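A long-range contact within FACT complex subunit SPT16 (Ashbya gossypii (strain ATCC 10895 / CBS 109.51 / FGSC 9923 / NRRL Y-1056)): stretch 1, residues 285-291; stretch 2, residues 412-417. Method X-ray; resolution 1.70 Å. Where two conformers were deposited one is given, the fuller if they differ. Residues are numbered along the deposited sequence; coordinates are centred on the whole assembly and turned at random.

Stretch 1, residues 285-291: GCILASC
Stretch 2 (412-417) SYALQL

Two strands far apart in sequence can pack without sharing a sheet ladder, and this pair from SPT16 illustrates a contact carried by side-chain packing and bridging water, with no direct hydrogen bond across it. Residues 285-291 and 412-417 are both extended, and their N-to-C directions diverge by 44°, with a signed crossing angle of 44° and a closest axial approach of 6.3 Å. Gly285 opens the first strand at phi/psi 67/-132, a positive phi that favours glycine; from Cys286 (-100/136) through Leu288 (-99/137) to Cys291 (-149/156) the chain is ordinary beta. The second strand is more stretched at Tyr413 (-152/176) and Ala414 (-155/163), then relaxes to -136/141 at Leu415 and -155/136 at Gln416. The CA atoms of Cys286 and Tyr413 lie 5.6 Å apart, and those of Leu288 and Gln416 6.4 Å, so a step of two residues along the first strand is matched by a step of three along the second. No direct hydrogen bond crosses the interface. Near its start a water bridges the backbones instead, accepting from Cys286 N at 3.0 Å and donating to Ser412 O at 2.8 Å.

Alternation selects the side chains that meet. Cys286 and Leu288 point toward the second strand, whereas Ile287 and Ala289 point away. Cys286, with chi1 m, places SG 3.6 Å from Tyr413 CD2 and 3.7 Å from Leu415 CD2. Cys286 SG stands 4.7 Å from the centroid of the Tyr413 ring, 58° off the normal, an oblique sulfur-aromatic contact. Tyr413 (chi1 p, chi2 -83°) starts toward the first strand, but its end leads away. Leu415 (m, t) does the reverse: its CA-to-CB bond points away, yet its end comes nearer and reaches the sulfur.

Leu288 (m, t) has the largest covered area of any residue here. Leu288 CD1 lies 4.1 Å from Ala414 CB and also 4.1 Å from Gln416 CB, while Leu288 CD2 approaches Gln416 N to 3.7 Å and Ala414 O to 3.6 Å. Cys286 CB comes within 3.2 Å of the same Ala414 O. This carbonyl is buried by the contact and has no polar partner anywhere in the model.

Farther along, Gln416 (t, t, chi3 59°) points toward the first strand. Ser290 OG (chi1 m) and Gln416 OE1 are 3.6 Å apart without a hydrogen bond, and Ser290 OG is satisfied elsewhere in the structure. A second water lies 3.0 Å from both Ala289 O and Gln416 OE1.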

ATOM      1  N   GLY A 285       4.039  31.022   4.298  1.00 19.74           N
ATOM      2  CA  GLY A 285       2.818  30.502   3.689  1.00 18.94           C
ATOM      3  C   GLY A 285       2.608  29.029   3.992  1.00 17.61           C
ATOM      4  O   GLY A 285       2.717  28.596   5.143  1.00 20.06           O
ATOM      5  N   CYS A 286       2.299  28.234   2.961  1.00 15.60           N
ATOM      6  CA  CYS A 286       1.987  26.818   3.143  1.00 14.49           C
ATOM      7  C   CYS A 286       3.177  25.915   2.802  1.00 16.45           C
ATOM      8  O   CYS A 286       3.866  26.114   1.791  1.00 16.04           O
ATOM      9  CB  CYS A 286       0.774  26.415   2.294  1.00 15.77           C
ATOM     10  SG  CYS A 286      -0.732  27.325   2.708  1.00 17.85           S
ATOM     11  N   ILE A 287       3.414  24.921   3.660  1.00 16.50           N
ATOM     12  CA  ILE A 287       4.429  23.897   3.434  1.00 14.32           C
ATOM     13  C   ILE A 287       3.770  22.530   3.573  1.00 12.32           C
ATOM     14  O   ILE A 287       3.109  22.256   4.584  1.00 14.03           O
ATOM     15  CB  ILE A 287       5.603  24.040   4.413  1.00 14.41           C
ATOM     16  CG1 ILE A 287       6.207  25.441   4.263  1.00 14.28           C
ATOM     17  CG2 ILE A 287       6.631  22.914   4.197  1.00 13.14           C
ATOM     18  CD1 ILE A 287       7.264  25.763   5.284  1.00 13.83           C
ATOM     19  N   LEU A 288       3.930  21.687   2.556  1.00 11.93           N
ATOM     20  CA  LEU A 288       3.302  20.375   2.521  1.00 12.35           C
ATOM     21  C   LEU A 288       4.295  19.301   2.937  1.00 13.56           C
ATOM     22  O   LEU A 288       5.446  19.287   2.481  1.00 13.57           O
ATOM     23  CB  LEU A 288       2.781  20.050   1.122  1.00 14.68           C
ATOM     24  CG  LEU A 288       1.879  21.099   0.458  1.00 15.37           C
ATOM     25  CD1 LEU A 288       1.338  20.516  -0.843  1.00 15.53           C
ATOM     26  CD2 LEU A 288       0.749  21.560   1.355  1.00 14.98           C
ATOM     27  N   ALA A 289       3.832  18.374   3.767  1.00 12.17           N
ATOM     28  CA  ALA A 289       4.663  17.255   4.177  1.00 12.22           C
ATOM     29  C   ALA A 289       3.859  15.970   4.131  1.00 12.88           C
ATOM     30  O   ALA A 289       2.666  15.967   4.452  1.00 12.08           O
ATOM     31  CB  ALA A 289       5.211  17.476   5.588  1.00 12.36           C
ATOM     32  N   SER A 290       4.512  14.886   3.707  1.00 11.73           N
ATOM     33  CA  SER A 290       3.870  13.576   3.634  1.00 10.40           C
ATOM     34  C   SER A 290       4.861  12.505   4.057  1.00 12.54           C
ATOM     35  O   SER A 290       5.999  12.488   3.583  1.00 12.81           O
ATOM     36  CB  SER A 290       3.389  13.229   2.214  1.00 13.61           C
ATOM     37  OG  SER A 290       2.444  14.149   1.705  1.00 14.72           O
ATOM     38  N   CYS A 291       4.412  11.569   4.875  0.55 11.99           N
ATOM     39  CA  CYS A 291       5.268  10.421   5.059  0.55 11.56           C
ATOM     40  C   CYS A 291       4.391   9.215   5.317  0.55 11.39           C
ATOM     41  O   CYS A 291       3.229   9.333   5.718  0.55 10.62           O
ATOM     42  CB  CYS A 291       6.301  10.642   6.165  0.55 13.24           C
ATOM     43  SG  CYS A 291       5.633  10.796   7.784  0.55 15.05           S
ATOM     44  N   SER A 412       1.831  32.161  -4.055  1.00 16.96           N
ATOM     45  CA  SER A 412       1.405  30.816  -4.419  1.00 17.39           C
ATOM     46  C   SER A 412       1.337  29.923  -3.187  1.00 16.74           C
ATOM     47  O   SER A 412       2.221  29.960  -2.321  1.00 17.51           O
ATOM     48  CB  SER A 412       2.385  30.206  -5.422  1.00 21.49           C
ATOM     49  OG  SER A 412       2.373  30.923  -6.644  1.00 25.29           O
ATOM     50  N   TYR A 413       0.296  29.094  -3.110  1.00 15.16           N
ATOM     51  CA  TYR A 413       0.237  28.097  -2.050  1.00 13.10           C
ATOM     52  C   TYR A 413      -0.567  26.886  -2.501  1.00 13.54           C
ATOM     53  O   TYR A 413      -1.078  26.822  -3.621  1.00 15.29           O
ATOM     54  CB  TYR A 413      -0.322  28.681  -0.751  1.00 14.13           C
ATOM     55  CG  TYR A 413      -1.782  29.089  -0.731  1.00 15.41           C
ATOM     56  CD1 TYR A 413      -2.188  30.331  -1.222  1.00 17.02           C
ATOM     57  CD2 TYR A 413      -2.737  28.266  -0.133  1.00 17.32           C
ATOM     58  CE1 TYR A 413      -3.539  30.718  -1.151  1.00 18.43           C
ATOM     59  CE2 TYR A 413      -4.074  28.635  -0.062  1.00 17.36           C
ATOM     60  CZ  TYR A 413      -4.466  29.851  -0.566  1.00 19.44           C
ATOM     61  OH  TYR A 413      -5.795  30.211  -0.476  1.00 20.02           O
ATOM     62  N   ALA A 414      -0.601  25.890  -1.630  1.00 14.13           N
ATOM     63  CA  ALA A 414      -1.297  24.641  -1.888  1.00 11.90           C
ATOM     64  C   ALA A 414      -1.636  24.080  -0.523  1.00 12.16           C
ATOM     65  O   ALA A 414      -1.087  24.514   0.495  1.00 15.03           O
ATOM     66  CB  ALA A 414      -0.454  23.655  -2.715  1.00 11.74           C
ATOM     67  N   LEU A 415      -2.566  23.142  -0.505  1.00 12.74           N
ATOM     68  CA  LEU A 415      -3.029  22.554   0.744  1.00 12.16           C
ATOM     69  C   LEU A 415      -3.121  21.055   0.572  1.00 13.71           C
ATOM     70  O   LEU A 415      -3.590  20.573  -0.461  1.00 14.81           O
ATOM     71  CB  LEU A 415      -4.422  23.086   1.162  1.00 14.81           C
ATOM     72  CG  LEU A 415      -4.501  24.604   1.340  1.00 18.48           C
ATOM     73  CD1 LEU A 415      -5.955  25.051   1.501  1.00 21.67           C
ATOM     74  CD2 LEU A 415      -3.667  25.048   2.546  1.00 17.86           C
ATOM     75  N   GLN A 416      -2.734  20.312   1.603  1.00 12.80           N
ATOM     76  CA  GLN A 416      -2.855  18.874   1.492  1.00 11.66           C
ATOM     77  C   GLN A 416      -2.981  18.262   2.877  1.00 13.95           C
ATOM     78  O   GLN A 416      -2.234  18.612   3.788  1.00 16.58           O
ATOM     79  CB  GLN A 416      -1.656  18.282   0.740  1.00 13.41           C
ATOM     80  CG  GLN A 416      -1.766  16.796   0.529  1.00 16.27           C
ATOM     81  CD  GLN A 416      -0.746  16.301  -0.455  1.00 16.58           C
ATOM     82  OE1 GLN A 416       0.479  16.466  -0.245  1.00 17.48           O
ATOM     83  NE2 GLN A 416      -1.225  15.729  -1.550  1.00 17.70           N
ATOM     84  N   LEU A 417      -3.910  17.320   3.016  1.00 14.17           N
ATOM     85  CA  LEU A 417      -4.126  16.640   4.284  1.00 12.54           C
ATOM     86  C   LEU A 417      -4.397  15.179   3.979  1.00 11.13           C
ATOM     87  O   LEU A 417      -5.207  14.890   3.099  1.00 13.29           O
ATOM     88  CB  LEU A 417      -5.330  17.257   5.009  1.00 15.51           C
ATOM     89  CG  LEU A 417      -5.624  16.803   6.430  1.00 18.12           C
ATOM     90  CD1 LEU A 417      -4.500  17.271   7.363  1.00 19.55           C
ATOM     91  CD2 LEU A 417      -6.977  17.346   6.881  1.00 18.82           C
TER
HETATM   92  O   HOH W   1       2.890  29.556   0.372  1.00 18.31           O
HETATM   93  O   HOH W   2       0.831  17.401   2.562  1.00 21.59           O